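Local atomic coordinates of intracellular growth locus, subunit C (Francisella tularensis subsp. tularensis, PDB entry 2QWU), a protein that probably supports intracellular growth of the bacterium in host cells, as a product of its pathogenicity island. Residues A71-M76 against I141-L146; I87-G92 against L146-I151; E46-N51 against V93-N98; D23-I28 against M173-I178; E5-Q10 against E16-R21. The protein carries 2 engineered substitutions. One frame throughout, in Å; residues are numbered along the deposited sequence.

Contact 1: A71-M76 against I141-L146; sequences ASVIRM and IDLSNL. Engineered in segment 71-76: M76 (natural residue Leu).
V73 and M76 meet L143 and L146 through alkyl groups and a selenium atom, and no flat group lies between them. The flat group that matters is the carboxylate of D142, in the loop. Its OD1 accepts from S144 OG at 2.7 Å on the syn lone pair. S144 N approaches the same oxygen from the anti side, 28° out of the carboxylate plane, which makes an Asx turn. A type II turn from L143 to L146 follows, closed by L146 N to L143 O. The loop thus lays L143 and L146 against strand 71-79 of the main antiparallel sheet. M76 is an engineered selenomethionine with its chain extended, and it slides past L143 in the reverse direction. M76 SE lies 3.5 Å from L143 CD2. M76 CE and L146 CD2 meet tip to tip at 3.9 Å. V73 turns CG1 away from its backbone N (chi1 179°), which leaves CG2 beside the N; V73 CG2 meets L143 CD1 tip to tip at 4.0 Å. M36 also touches L143.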
# COMPACT_ATOMS: atom_id res chain seq x y z
N ALA A 71 -0.30 5.92 6.03
CA ALA A 71 -1.34 5.20 5.27
C ALA A 71 -1.23 3.73 5.50
O ALA A 71 -0.14 3.23 5.81
CB ALA A 71 -1.19 5.44 3.77
N SER A 72 -2.36 3.01 5.37
CA SER A 72 -2.32 1.57 5.41
C SER A 72 -2.40 1.17 3.93
O SER A 72 -2.84 1.97 3.06
CB SER A 72 -3.55 1.00 6.12
OG SER A 72 -4.72 1.41 5.39
N VAL A 73 -1.88 -0.02 3.62
CA VAL A 73 -2.05 -0.57 2.26
C VAL A 73 -3.04 -1.72 2.46
O VAL A 73 -2.72 -2.70 3.14
CB VAL A 73 -0.75 -1.11 1.67
CG1 VAL A 73 -1.03 -1.67 0.30
CG2 VAL A 73 0.26 0.02 1.57
N ILE A 74 -4.25 -1.55 1.93
CA ILE A 74 -5.35 -2.52 2.09
C ILE A 74 -5.39 -3.57 0.99
O ILE A 74 -5.74 -4.73 1.25
CB ILE A 74 -6.72 -1.75 2.14
CG1 ILE A 74 -6.75 -0.86 3.38
CG2 ILE A 74 -7.88 -2.67 2.20
CD1 ILE A 74 -7.78 0.30 3.24
N ARG A 75 -5.06 -3.15 -0.24
CA ARG A 75 -5.02 -4.08 -1.35
C ARG A 75 -4.02 -3.62 -2.34
O ARG A 75 -3.77 -2.40 -2.50
CB ARG A 75 -6.36 -4.15 -2.07
CG ARG A 75 -7.49 -4.22 -1.16
CD ARG A 75 -8.81 -4.04 -1.93
NE ARG A 75 -9.05 -5.10 -2.90
CZ ARG A 75 -10.10 -5.93 -2.86
NH1 ARG A 75 -11.01 -5.87 -1.88
NH2 ARG A 75 -10.26 -6.81 -3.83
N MSE A 76 -3.40 -4.60 -2.99
CA MSE A 76 -2.48 -4.25 -4.03
C MSE A 76 -2.47 -5.38 -5.02
O MSE A 76 -2.54 -6.54 -4.63
CB MSE A 76 -1.07 -4.05 -3.51
CG MSE A 76 -0.23 -3.39 -4.54
SE MSE A 76 1.36 -2.86 -3.79
CE MSE A 76 2.05 -2.09 -5.27
N ILE A 141 5.08 -8.28 0.98
CA ILE A 141 5.81 -7.54 -0.06
C ILE A 141 6.48 -6.32 0.64
O ILE A 141 5.85 -5.62 1.43
CB ILE A 141 4.89 -6.90 -1.09
CG1 ILE A 141 4.00 -7.93 -1.74
CG2 ILE A 141 5.76 -6.17 -2.11
CD1 ILE A 141 3.08 -7.29 -2.81
N ASP A 142 7.74 -6.04 0.29
CA ASP A 142 8.42 -4.84 0.84
C ASP A 142 8.19 -3.70 -0.16
O ASP A 142 8.79 -3.64 -1.24
CB ASP A 142 9.95 -5.11 1.00
CG ASP A 142 10.67 -3.98 1.72
OD1 ASP A 142 10.06 -2.89 1.84
OD2 ASP A 142 11.84 -4.17 2.18
N LEU A 143 7.29 -2.78 0.19
CA LEU A 143 6.94 -1.68 -0.70
C LEU A 143 7.79 -0.43 -0.43
O LEU A 143 7.56 0.61 -1.02
CB LEU A 143 5.46 -1.30 -0.46
CG LEU A 143 4.49 -2.44 -0.86
CD1 LEU A 143 3.05 -2.03 -0.45
CD2 LEU A 143 4.60 -2.73 -2.36
N SER A 144 8.76 -0.53 0.47
CA SER A 144 9.51 0.67 0.83
C SER A 144 10.06 1.45 -0.32
O SER A 144 10.72 0.89 -1.19
CB SER A 144 10.66 0.34 1.83
OG SER A 144 10.17 -0.40 2.95
N ASN A 145 9.78 2.75 -0.31
CA ASN A 145 10.24 3.67 -1.32
C ASN A 145 9.75 3.50 -2.71
O ASN A 145 10.27 4.14 -3.60
CB ASN A 145 11.77 3.70 -1.30
CG ASN A 145 12.30 4.31 -0.00
OD1 ASN A 145 11.67 5.22 0.55
ND2 ASN A 145 13.43 3.81 0.49
N LEU A 146 8.72 2.67 -2.90
CA LEU A 146 8.25 2.45 -4.24
C LEU A 146 7.60 3.72 -4.80
O LEU A 146 6.82 4.36 -4.08
CB LEU A 146 7.27 1.27 -4.24
CG LEU A 146 6.65 0.87 -5.58
CD1 LEU A 146 7.69 0.16 -6.47
CD2 LEU A 146 5.50 -0.17 -5.27

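Contact 2: I87-G92 against L146-I151; sequences ISITLG and LELYPI
I87 and L148 make the closest approach, CD1 of I87 to CD2 of L148 at 3.7 Å. Their side chains cross at about a right angle. The other methyl of L148 turns toward I89, where CD1 of L148 stands 4.3 Å from CD1 of I89, a looser touch. One leucine therefore spans two isoleucines that point to the same side of their strand. With CG anti to its carbonyl carbon (chi1 -54°), L148 lays one methyl on each isoleucine. The CA atoms of I87 and L148 are 8.5 Å apart, too far for strand pairing, so this is packing of side chains across a buried interior. The sheet is antiparallel and branched or curled: strands 86-96 and 147-150 both pair with strand 173-184, and the contact joins two strands that share this neighbour. Further out, backbone bonds fix the isoleucines, I87 to L183 and I89 to I180. On the other side of strand 86-96, S88 bonds to S77. T90 bonds to both I74 and R75, a classic beta bulge in strand 71-79. M76 and I78 pack on I87. Next to L148 in the chain, E147 O accepts from T185 OG1, and E147 and Y149 touch K119.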
# COMPACT_ATOMS: atom_id res chain seq x y z
N ILE A 87 -0.47 -1.93 -12.24
CA ILE A 87 -0.68 -1.98 -10.80
C ILE A 87 -1.90 -1.24 -10.35
O ILE A 87 -2.23 -0.16 -10.87
CB ILE A 87 0.61 -1.32 -10.11
CG1 ILE A 87 1.83 -2.20 -10.41
CG2 ILE A 87 0.43 -1.16 -8.62
CD1 ILE A 87 3.13 -1.53 -9.91
N SER A 88 -2.58 -1.80 -9.35
CA SER A 88 -3.69 -1.10 -8.71
C SER A 88 -3.37 -1.17 -7.22
O SER A 88 -2.71 -2.10 -6.76
CB SER A 88 -5.07 -1.74 -9.04
OG SER A 88 -5.12 -3.08 -8.61
N ILE A 89 -3.79 -0.16 -6.47
CA ILE A 89 -3.53 -0.13 -5.04
C ILE A 89 -4.66 0.55 -4.31
O ILE A 89 -5.32 1.44 -4.83
CB ILE A 89 -2.14 0.59 -4.75
CG1 ILE A 89 -1.74 0.40 -3.27
CG2 ILE A 89 -2.22 2.13 -5.03
CD1 ILE A 89 -0.29 0.89 -3.05
N THR A 90 -4.91 0.11 -3.09
CA THR A 90 -5.95 0.69 -2.23
C THR A 90 -5.28 1.06 -0.91
O THR A 90 -4.65 0.21 -0.28
CB THR A 90 -7.09 -0.31 -1.98
OG1 THR A 90 -7.71 -0.62 -3.25
CG2 THR A 90 -8.16 0.34 -1.13
N LEU A 91 -5.37 2.36 -0.57
CA LEU A 91 -4.73 2.88 0.64
C LEU A 91 -5.76 3.43 1.61
O LEU A 91 -6.77 3.96 1.18
CB LEU A 91 -3.75 4.02 0.24
CG LEU A 91 -2.66 3.67 -0.77
CD1 LEU A 91 -2.19 4.87 -1.52
CD2 LEU A 91 -1.52 3.08 -0.00
N GLY A 92 -5.50 3.30 2.91
CA GLY A 92 -6.40 3.85 3.91
C GLY A 92 -5.66 5.04 4.54
O GLY A 92 -4.52 4.89 4.95
N LEU A 146 8.72 2.67 -2.90
CA LEU A 146 8.25 2.45 -4.24
C LEU A 146 7.60 3.72 -4.80
O LEU A 146 6.82 4.36 -4.08
CB LEU A 146 7.27 1.27 -4.24
CG LEU A 146 6.65 0.87 -5.58
CD1 LEU A 146 7.69 0.16 -6.47
CD2 LEU A 146 5.50 -0.17 -5.27
N GLU A 147 7.90 4.07 -6.06
CA GLU A 147 7.29 5.21 -6.71
C GLU A 147 6.42 4.70 -7.86
O GLU A 147 6.88 3.97 -8.76
CB GLU A 147 8.32 6.18 -7.30
CG GLU A 147 7.65 7.43 -7.88
CD GLU A 147 8.65 8.57 -8.13
OE1 GLU A 147 9.17 8.65 -9.25
OE2 GLU A 147 8.94 9.36 -7.19
N LEU A 148 5.15 5.05 -7.79
CA LEU A 148 4.19 4.64 -8.81
C LEU A 148 3.73 5.87 -9.61
O LEU A 148 3.73 7.00 -9.11
CB LEU A 148 2.95 4.03 -8.15
CG LEU A 148 3.19 2.85 -7.16
CD1 LEU A 148 1.86 2.57 -6.32
CD2 LEU A 148 3.53 1.60 -7.92
N TYR A 149 3.30 5.65 -10.84
CA TYR A 149 2.84 6.78 -11.65
C TYR A 149 1.84 6.22 -12.65
O TYR A 149 1.78 5.03 -12.88
CB TYR A 149 4.05 7.48 -12.34
CG TYR A 149 4.81 6.63 -13.33
CD1 TYR A 149 4.38 6.53 -14.63
CD2 TYR A 149 5.97 5.96 -12.96
CE1 TYR A 149 5.10 5.77 -15.57
CE2 TYR A 149 6.68 5.19 -13.85
CZ TYR A 149 6.25 5.11 -15.16
OH TYR A 149 6.97 4.37 -16.07
N PRO A 150 1.04 7.09 -13.28
CA PRO A 150 0.04 6.60 -14.24
C PRO A 150 0.61 6.07 -15.52
O PRO A 150 1.57 6.64 -16.05
CB PRO A 150 -0.81 7.85 -14.54
CG PRO A 150 -0.56 8.75 -13.35
CD PRO A 150 0.89 8.54 -13.04
N ILE A 151 0.02 5.00 -16.04
CA ILE A 151 0.45 4.47 -17.32
C ILE A 151 0.08 5.56 -18.34
O ILE A 151 0.87 5.91 -19.23
CB ILE A 151 -0.32 3.18 -17.68
CG1 ILE A 151 0.19 2.01 -16.80
CG2 ILE A 151 -0.11 2.88 -19.16
CD1 ILE A 151 -0.82 0.88 -16.65

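Contact 3: E46-N51 against V93-N98; sequences EKLDKN and VLIKSN
L48 and N51 run beside V93 and L94 without strand pairing, their CA atoms 8.0 Å apart at L48 and V93 and 7.1 Å apart at N51 and L94. V93 and I95 belong to strand 86-96 of the antiparallel sheet and bond through their backbones to H176 and R174. The N and O of L94 point to the other edge of the strand, where the loop after strand 46-47 meets it with the N51 amide. N51 ND2 donates to L94 O at 2.9 Å, nearly straight at 166°. L94 O lies close to the N51 amide plane, while the donor is tilted 31° from the carbonyl plane. The torsion that sets N51 CG between its backbone N and carbonyl carbon (chi1 61°) brings the amide against L94 CB. The nonpolar part is L48, which sets CD1 3.7 Å from I95 CG2 and also reaches V93 CB. L41 packs on both L48 and V93. Waters 1 and 2 lie near L94 O as well, placed so that they could link it to D49 O and D49 OD2. Just beyond, K96 is the N-cap of helix 97-114. Water 3 accepts from L94 N at 2.8 Å and sits 2.8 Å from N51 OD1.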
# COMPACT_ATOMS: atom_id res chain seq x y z
N GLU A 46 1.46 16.01 -2.62
CA GLU A 46 0.87 16.33 -1.32
C GLU A 46 1.33 15.27 -0.34
O GLU A 46 1.16 14.08 -0.58
CB GLU A 46 -0.66 16.34 -1.41
CG GLU A 46 -1.19 17.27 -2.50
CD GLU A 46 -0.87 18.75 -2.25
OE1 GLU A 46 -0.75 19.50 -3.25
OE2 GLU A 46 -0.76 19.17 -1.06
N LYS A 47 1.95 15.72 0.74
CA LYS A 47 2.45 14.83 1.80
C LYS A 47 1.34 14.51 2.81
O LYS A 47 0.72 15.42 3.38
CB LYS A 47 3.62 15.51 2.53
CG LYS A 47 4.86 15.52 1.70
CD LYS A 47 6.01 16.39 2.27
CE LYS A 47 7.03 16.68 1.13
NZ LYS A 47 8.39 17.12 1.64
N LEU A 48 1.06 13.23 3.04
CA LEU A 48 0.03 12.90 4.02
C LEU A 48 0.68 12.94 5.41
O LEU A 48 1.82 12.55 5.57
CB LEU A 48 -0.55 11.50 3.76
CG LEU A 48 -1.62 11.19 2.69
CD1 LEU A 48 -3.01 11.70 3.13
CD2 LEU A 48 -1.22 11.80 1.35
N ASP A 49 -0.06 13.42 6.42
CA ASP A 49 0.44 13.45 7.80
C ASP A 49 0.57 12.02 8.33
O ASP A 49 -0.24 11.14 8.00
CB ASP A 49 -0.53 14.18 8.74
CG ASP A 49 -0.74 15.64 8.37
OD1 ASP A 49 0.19 16.31 7.83
OD2 ASP A 49 -1.87 16.12 8.65
N LYS A 50 1.60 11.79 9.13
CA LYS A 50 1.81 10.48 9.76
C LYS A 50 0.97 10.56 11.05
O LYS A 50 1.44 11.02 12.07
CB LYS A 50 3.29 10.33 10.07
CG LYS A 50 3.68 8.97 10.59
CD LYS A 50 5.11 9.12 11.09
CE LYS A 50 5.75 7.80 11.19
NZ LYS A 50 7.10 8.04 11.79
N ASN A 51 -0.28 10.11 10.99
CA ASN A 51 -1.20 10.26 12.10
C ASN A 51 -1.98 9.02 12.48
O ASN A 51 -2.96 9.08 13.23
CB ASN A 51 -2.20 11.39 11.74
CG ASN A 51 -3.01 11.07 10.50
OD1 ASN A 51 -2.81 10.03 9.90
ND2 ASN A 51 -3.89 11.97 10.10
N VAL A 93 -6.29 6.23 4.58
CA VAL A 93 -5.66 7.39 5.19
C VAL A 93 -6.62 8.04 6.16
O VAL A 93 -7.84 7.88 6.07
CB VAL A 93 -5.18 8.42 4.13
CG1 VAL A 93 -4.17 7.74 3.18
CG2 VAL A 93 -6.40 8.95 3.31
N LEU A 94 -6.08 8.77 7.13
CA LEU A 94 -6.96 9.47 8.09
C LEU A 94 -6.85 10.98 7.75
O LEU A 94 -5.80 11.60 7.95
CB LEU A 94 -6.51 9.17 9.52
CG LEU A 94 -7.40 9.73 10.62
CD1 LEU A 94 -8.82 9.14 10.59
CD2 LEU A 94 -6.63 9.35 11.94
N ILE A 95 -7.92 11.55 7.18
CA ILE A 95 -7.88 12.95 6.74
C ILE A 95 -9.22 13.64 6.93
O ILE A 95 -10.26 12.99 7.08
CB ILE A 95 -7.55 13.05 5.21
CG1 ILE A 95 -8.58 12.22 4.40
CG2 ILE A 95 -6.12 12.51 4.95
CD1 ILE A 95 -8.40 12.28 2.87
N LYS A 96 -9.18 14.97 6.89
CA LYS A 96 -10.40 15.77 6.98
C LYS A 96 -11.03 15.79 5.58
O LYS A 96 -10.36 15.58 4.56
CB LYS A 96 -10.06 17.20 7.44
CG LYS A 96 -9.48 17.22 8.85
CD LYS A 96 -9.06 18.61 9.31
CE LYS A 96 -10.25 19.51 9.30
NZ LYS A 96 -10.08 20.73 10.15
N SER A 97 -12.32 16.05 5.53
CA SER A 97 -13.08 16.09 4.30
C SER A 97 -12.51 17.10 3.31
O SER A 97 -12.46 16.84 2.10
CB SER A 97 -14.53 16.47 4.63
OG SER A 97 -14.94 15.81 5.83
N ASN A 98 -12.05 18.24 3.79
CA ASN A 98 -11.52 19.23 2.88
C ASN A 98 -10.22 18.74 2.22
O ASN A 98 -9.94 19.07 1.08
CB ASN A 98 -11.32 20.56 3.63
CG ASN A 98 -9.94 21.13 3.43
OD1 ASN A 98 -8.96 20.69 4.06
ND2 ASN A 98 -9.84 22.11 2.57
O HOH W 1 -2.85 12.10 6.68
O HOH W 2 -4.30 14.35 7.68
O HOH W 3 -3.34 9.22 7.28

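Contact 4: D23-I28 against M173-I178; sequences DPTACI and MRYHII
Y175 and P24 share one short hydrogen bond. Y175 OH donates to P24 O at 2.6 Å, with a C=O...donor angle of 163°, nearly along the C=O axis. P24 O lies at the edge of the Y175 ring, near its plane. The same hydroxyl is bonded to S72 OG on strand 71-79, so two groups fix its position. Y175 reaches across because CG is anti to its backbone N (chi1 -175°). The loop has two overlapping type I turns, D23 to A26 and T25 to I28, closed by A26 N to D23 O and I28 N to T25 O. P24 O is on the middle peptide of the first turn and faces Y175 on strand 173-184 of the antiparallel sheet. The nonpolar touches are thin. T25 CG2 meets Y175 CE2 obliquely at 4.1 Å, and C27 SG lies 4.2 Å from Y175 OH. Within the strand, H176 ND1 donates to R174 O at 2.9 Å. R174 O lies in the plane of the H176 ring, but the donor stands above the carbonyl plane.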
# COMPACT_ATOMS: atom_id res chain seq x y z
N ASP A 23 -7.75 -6.92 5.78
CA ASP A 23 -8.99 -6.30 6.26
C ASP A 23 -8.76 -4.75 6.23
O ASP A 23 -7.65 -4.28 6.44
CB ASP A 23 -9.28 -6.78 7.67
CG ASP A 23 -9.84 -8.18 7.70
OD1 ASP A 23 -10.29 -8.67 6.62
OD2 ASP A 23 -9.84 -8.81 8.79
N PRO A 24 -9.81 -3.94 5.95
CA PRO A 24 -9.62 -2.48 5.89
C PRO A 24 -8.96 -1.82 7.11
O PRO A 24 -8.18 -0.90 6.95
CB PRO A 24 -11.02 -1.93 5.65
CG PRO A 24 -11.71 -3.07 5.00
CD PRO A 24 -11.23 -4.30 5.74
N THR A 25 -9.26 -2.30 8.33
CA THR A 25 -8.61 -1.68 9.49
C THR A 25 -7.61 -2.65 10.11
O THR A 25 -7.34 -2.59 11.31
CB THR A 25 -9.64 -1.24 10.55
OG1 THR A 25 -10.39 -2.38 10.96
CG2 THR A 25 -10.55 -0.15 9.99
N ALA A 26 -7.03 -3.53 9.30
CA ALA A 26 -6.06 -4.48 9.83
C ALA A 26 -4.86 -3.79 10.51
O ALA A 26 -4.24 -4.39 11.40
CB ALA A 26 -5.55 -5.40 8.72
N CYS A 27 -4.55 -2.56 10.06
CA CYS A 27 -3.40 -1.80 10.60
C CYS A 27 -3.56 -1.39 12.07
O CYS A 27 -2.59 -0.95 12.70
CB CYS A 27 -3.14 -0.54 9.71
SG CYS A 27 -4.47 0.68 9.66
N ILE A 28 -4.78 -1.49 12.62
CA ILE A 28 -4.96 -1.16 14.01
C ILE A 28 -5.57 -2.32 14.77
O ILE A 28 -6.02 -3.32 14.20
CB ILE A 28 -5.84 0.12 14.21
CG1 ILE A 28 -7.28 -0.13 13.70
CG2 ILE A 28 -5.13 1.30 13.55
CD1 ILE A 28 -8.31 1.02 14.00
N MSE A 173 -11.31 14.10 11.48
CA MSE A 173 -10.79 13.26 10.39
C MSE A 173 -11.49 11.92 10.33
O MSE A 173 -11.85 11.36 11.37
CB MSE A 173 -9.27 13.04 10.57
CG MSE A 173 -8.47 14.34 10.52
SE MSE A 173 -6.68 14.10 10.61
CE MSE A 173 -6.53 13.24 12.12
N ARG A 174 -11.65 11.39 9.12
CA ARG A 174 -12.25 10.08 8.96
C ARG A 174 -11.29 9.16 8.19
O ARG A 174 -10.42 9.64 7.46
CB ARG A 174 -13.54 10.17 8.16
CG ARG A 174 -14.74 10.66 9.02
CD ARG A 174 -15.93 10.94 8.09
NE ARG A 174 -17.09 11.35 8.87
CZ ARG A 174 -17.26 12.57 9.38
NH1 ARG A 174 -16.36 13.53 9.18
NH2 ARG A 174 -18.34 12.83 10.13
N TYR A 175 -11.48 7.87 8.37
CA TYR A 175 -10.62 6.93 7.65
C TYR A 175 -11.20 6.93 6.25
O TYR A 175 -12.41 6.61 6.07
CB TYR A 175 -10.72 5.57 8.32
CG TYR A 175 -9.78 4.53 7.74
CD1 TYR A 175 -8.40 4.71 7.80
CD2 TYR A 175 -10.27 3.32 7.25
CE1 TYR A 175 -7.51 3.68 7.39
CE2 TYR A 175 -9.42 2.30 6.85
CZ TYR A 175 -8.04 2.48 6.92
OH TYR A 175 -7.17 1.47 6.56
N HIS A 176 -10.38 7.27 5.25
CA HIS A 176 -10.83 7.33 3.84
C HIS A 176 -10.12 6.24 3.05
O HIS A 176 -8.96 5.94 3.30
CB HIS A 176 -10.48 8.67 3.15
CG HIS A 176 -11.37 9.84 3.54
ND1 HIS A 176 -11.41 10.38 4.81
CD2 HIS A 176 -12.18 10.61 2.77
CE1 HIS A 176 -12.21 11.45 4.81
NE2 HIS A 176 -12.69 11.60 3.59
N ILE A 177 -10.81 5.67 2.07
CA ILE A 177 -10.18 4.64 1.28
C ILE A 177 -9.86 5.20 -0.10
O ILE A 177 -10.75 5.68 -0.79
CB ILE A 177 -11.12 3.42 1.21
CG1 ILE A 177 -11.31 2.92 2.65
CG2 ILE A 177 -10.57 2.40 0.24
CD1 ILE A 177 -11.90 1.51 2.81
N ILE A 178 -8.59 5.16 -0.49
CA ILE A 178 -8.13 5.70 -1.78
C ILE A 178 -7.84 4.51 -2.67
O ILE A 178 -6.94 3.70 -2.39
CB ILE A 178 -6.81 6.56 -1.62
CG1 ILE A 178 -7.07 7.69 -0.63
CG2 ILE A 178 -6.31 7.01 -2.93
CD1 ILE A 178 -5.73 8.47 -0.35

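Contact 5: E5-Q10 against E16-R21; sequences EMITRQ and ETIHVR
M6 O and H19 O both face water 4, which lies 2.7 Å from M6 O and is placed to donate to it. The water also approaches H19 O, so it probably joins the two backbones. The segments run nearly antiparallel, their end-to-end directions 172° apart. The rest of the contact is mainly apolar. M6 crosses V20 at about a right angle, with M6 CG 3.7 Å from V20 CG2. M6 CG also lies 3.6 Å from H19 O. The chain of M6 bends at chi2 (78°) and chi3, and M6 SE comes to 3.6 Å from R21 N. I7 comes in obliquely between two strand side chains: its CD1 is 3.8 Å from I18 CG2 and 3.9 Å from V20 CG2. At the other end Q10 and E16 pass loosely near the surface. The H19 ring has R21 NE at its edge, in the ring plane. T8 sits at the N-cap of helix 9-14, and its side chain caps a backbone N in the helix's first turn. The chain thus passes from M6 and I7 into this short helix and returns as strand 18-21. That strand bonds to strand 71-79, I18 to I78 and V20 to M76, while V12 of the helix and I141 of a loop touch I7.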
# COMPACT_ATOMS: atom_id res chain seq x y z
N GLU A 5 -0.51 -18.80 2.83
CA GLU A 5 0.35 -17.69 2.46
C GLU A 5 -0.33 -16.79 1.40
O GLU A 5 -0.80 -17.27 0.35
CB GLU A 5 1.61 -18.28 1.84
CG GLU A 5 1.26 -18.97 0.51
CD GLU A 5 1.94 -20.28 0.24
OE1 GLU A 5 3.06 -20.26 -0.27
OE2 GLU A 5 1.36 -21.36 0.52
N MSE A 6 -0.34 -15.48 1.65
CA MSE A 6 -0.91 -14.57 0.68
C MSE A 6 -0.19 -14.64 -0.68
O MSE A 6 -0.82 -14.62 -1.74
CB MSE A 6 -0.88 -13.16 1.24
CG MSE A 6 -1.55 -12.08 0.37
SE MSE A 6 -3.35 -12.11 0.51
CE MSE A 6 -3.62 -11.91 2.03
N ILE A 7 1.13 -14.72 -0.67
CA ILE A 7 1.86 -14.84 -1.93
C ILE A 7 2.52 -16.22 -1.99
O ILE A 7 3.36 -16.56 -1.13
CB ILE A 7 2.91 -13.78 -2.04
CG1 ILE A 7 2.23 -12.39 -1.95
CG2 ILE A 7 3.65 -13.94 -3.39
CD1 ILE A 7 3.24 -11.25 -1.81
N THR A 8 2.15 -17.02 -3.00
CA THR A 8 2.69 -18.38 -3.13
C THR A 8 3.99 -18.43 -3.95
O THR A 8 4.19 -17.63 -4.86
CB THR A 8 1.63 -19.35 -3.83
OG1 THR A 8 1.41 -18.92 -5.19
CG2 THR A 8 0.30 -19.32 -3.07
N ARG A 9 4.85 -19.40 -3.64
CA ARG A 9 6.10 -19.55 -4.39
C ARG A 9 5.79 -19.74 -5.89
O ARG A 9 6.51 -19.21 -6.75
CB ARG A 9 6.89 -20.73 -3.85
CG ARG A 9 8.16 -21.02 -4.64
CD ARG A 9 9.03 -19.78 -4.81
NE ARG A 9 9.39 -19.18 -3.53
CZ ARG A 9 10.16 -18.10 -3.40
NH1 ARG A 9 10.66 -17.51 -4.49
NH2 ARG A 9 10.43 -17.63 -2.19
N GLN A 10 4.74 -20.50 -6.20
CA GLN A 10 4.32 -20.70 -7.60
C GLN A 10 4.05 -19.36 -8.31
O GLN A 10 4.48 -19.16 -9.44
CB GLN A 10 3.05 -21.57 -7.64
CG GLN A 10 2.33 -21.56 -9.01
CD GLN A 10 3.08 -22.33 -10.10
OE1 GLN A 10 3.83 -23.28 -9.82
NE2 GLN A 10 2.85 -21.94 -11.36
N GLU A 16 3.13 -14.78 -12.41
CA GLU A 16 1.70 -14.60 -12.36
C GLU A 16 1.42 -13.31 -11.59
O GLU A 16 2.29 -12.79 -10.88
CB GLU A 16 1.13 -15.79 -11.59
CG GLU A 16 -0.40 -15.93 -11.56
CD GLU A 16 -0.89 -17.14 -10.71
OE1 GLU A 16 -0.12 -18.11 -10.52
OE2 GLU A 16 -2.05 -17.10 -10.25
N THR A 17 0.20 -12.80 -11.70
CA THR A 17 -0.21 -11.64 -10.93
C THR A 17 -0.06 -11.89 -9.40
O THR A 17 -0.39 -12.99 -8.91
CB THR A 17 -1.66 -11.30 -11.24
OG1 THR A 17 -1.74 -10.88 -12.59
CG2 THR A 17 -2.18 -10.13 -10.35
N ILE A 18 0.46 -10.89 -8.68
CA ILE A 18 0.65 -10.98 -7.24
C ILE A 18 -0.46 -10.11 -6.69
O ILE A 18 -0.72 -8.98 -7.21
CB ILE A 18 2.05 -10.42 -6.82
CG1 ILE A 18 3.16 -11.33 -7.37
CG2 ILE A 18 2.16 -10.34 -5.30
CD1 ILE A 18 4.52 -10.86 -6.99
N HIS A 19 -1.13 -10.62 -5.68
CA HIS A 19 -2.25 -9.91 -5.12
C HIS A 19 -2.18 -10.00 -3.60
O HIS A 19 -1.96 -11.08 -3.04
CB HIS A 19 -3.57 -10.54 -5.61
CG HIS A 19 -4.80 -9.80 -5.18
ND1 HIS A 19 -5.59 -10.22 -4.14
CD2 HIS A 19 -5.39 -8.70 -5.70
CE1 HIS A 19 -6.64 -9.41 -4.04
NE2 HIS A 19 -6.55 -8.49 -4.97
N VAL A 20 -2.35 -8.87 -2.94
CA VAL A 20 -2.38 -8.87 -1.48
C VAL A 20 -3.62 -8.13 -1.05
O VAL A 20 -4.03 -7.11 -1.65
CB VAL A 20 -1.14 -8.18 -0.82
CG1 VAL A 20 -1.43 -8.00 0.69
CG2 VAL A 20 0.14 -9.05 -1.00
N ARG A 21 -4.24 -8.61 0.00
CA ARG A 21 -5.42 -7.97 0.49
C ARG A 21 -5.52 -8.23 1.98
O ARG A 21 -5.29 -9.38 2.44
CB ARG A 21 -6.61 -8.56 -0.22
CG ARG A 21 -7.96 -8.27 0.39
CD ARG A 21 -8.79 -9.47 0.07
NE ARG A 21 -8.77 -9.70 -1.36
CZ ARG A 21 -9.74 -9.31 -2.17
NH1 ARG A 21 -10.80 -8.69 -1.65
NH2 ARG A 21 -9.64 -9.50 -3.48
O HOH W 4 -1.39 -13.33 -4.08

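In the fold
Contacts 1 and 2 are buried and apolar. They share L146, and their strands 71-79 and 86-96 are neighbours in the main sheet. Contact 1 lies about 3 Å from the chain centre, measured between centres. Contacts 3, 4 and 5 are partly buried and add polar links. Contact 3 uses an amide and waters, contact 4 a tyrosine hydroxyl, and contact 5 a water beside an apolar patch. Contact 3 continues strand 86-96 from contact 2, and contacts 3 and 4 lie on neighbouring strands, 86-96 and 173-184. Contact 5 joins contact 1 through V20 and M76. Contacts 3 and 5 lie on opposite sides of the centre, about 30 Å apart between centres.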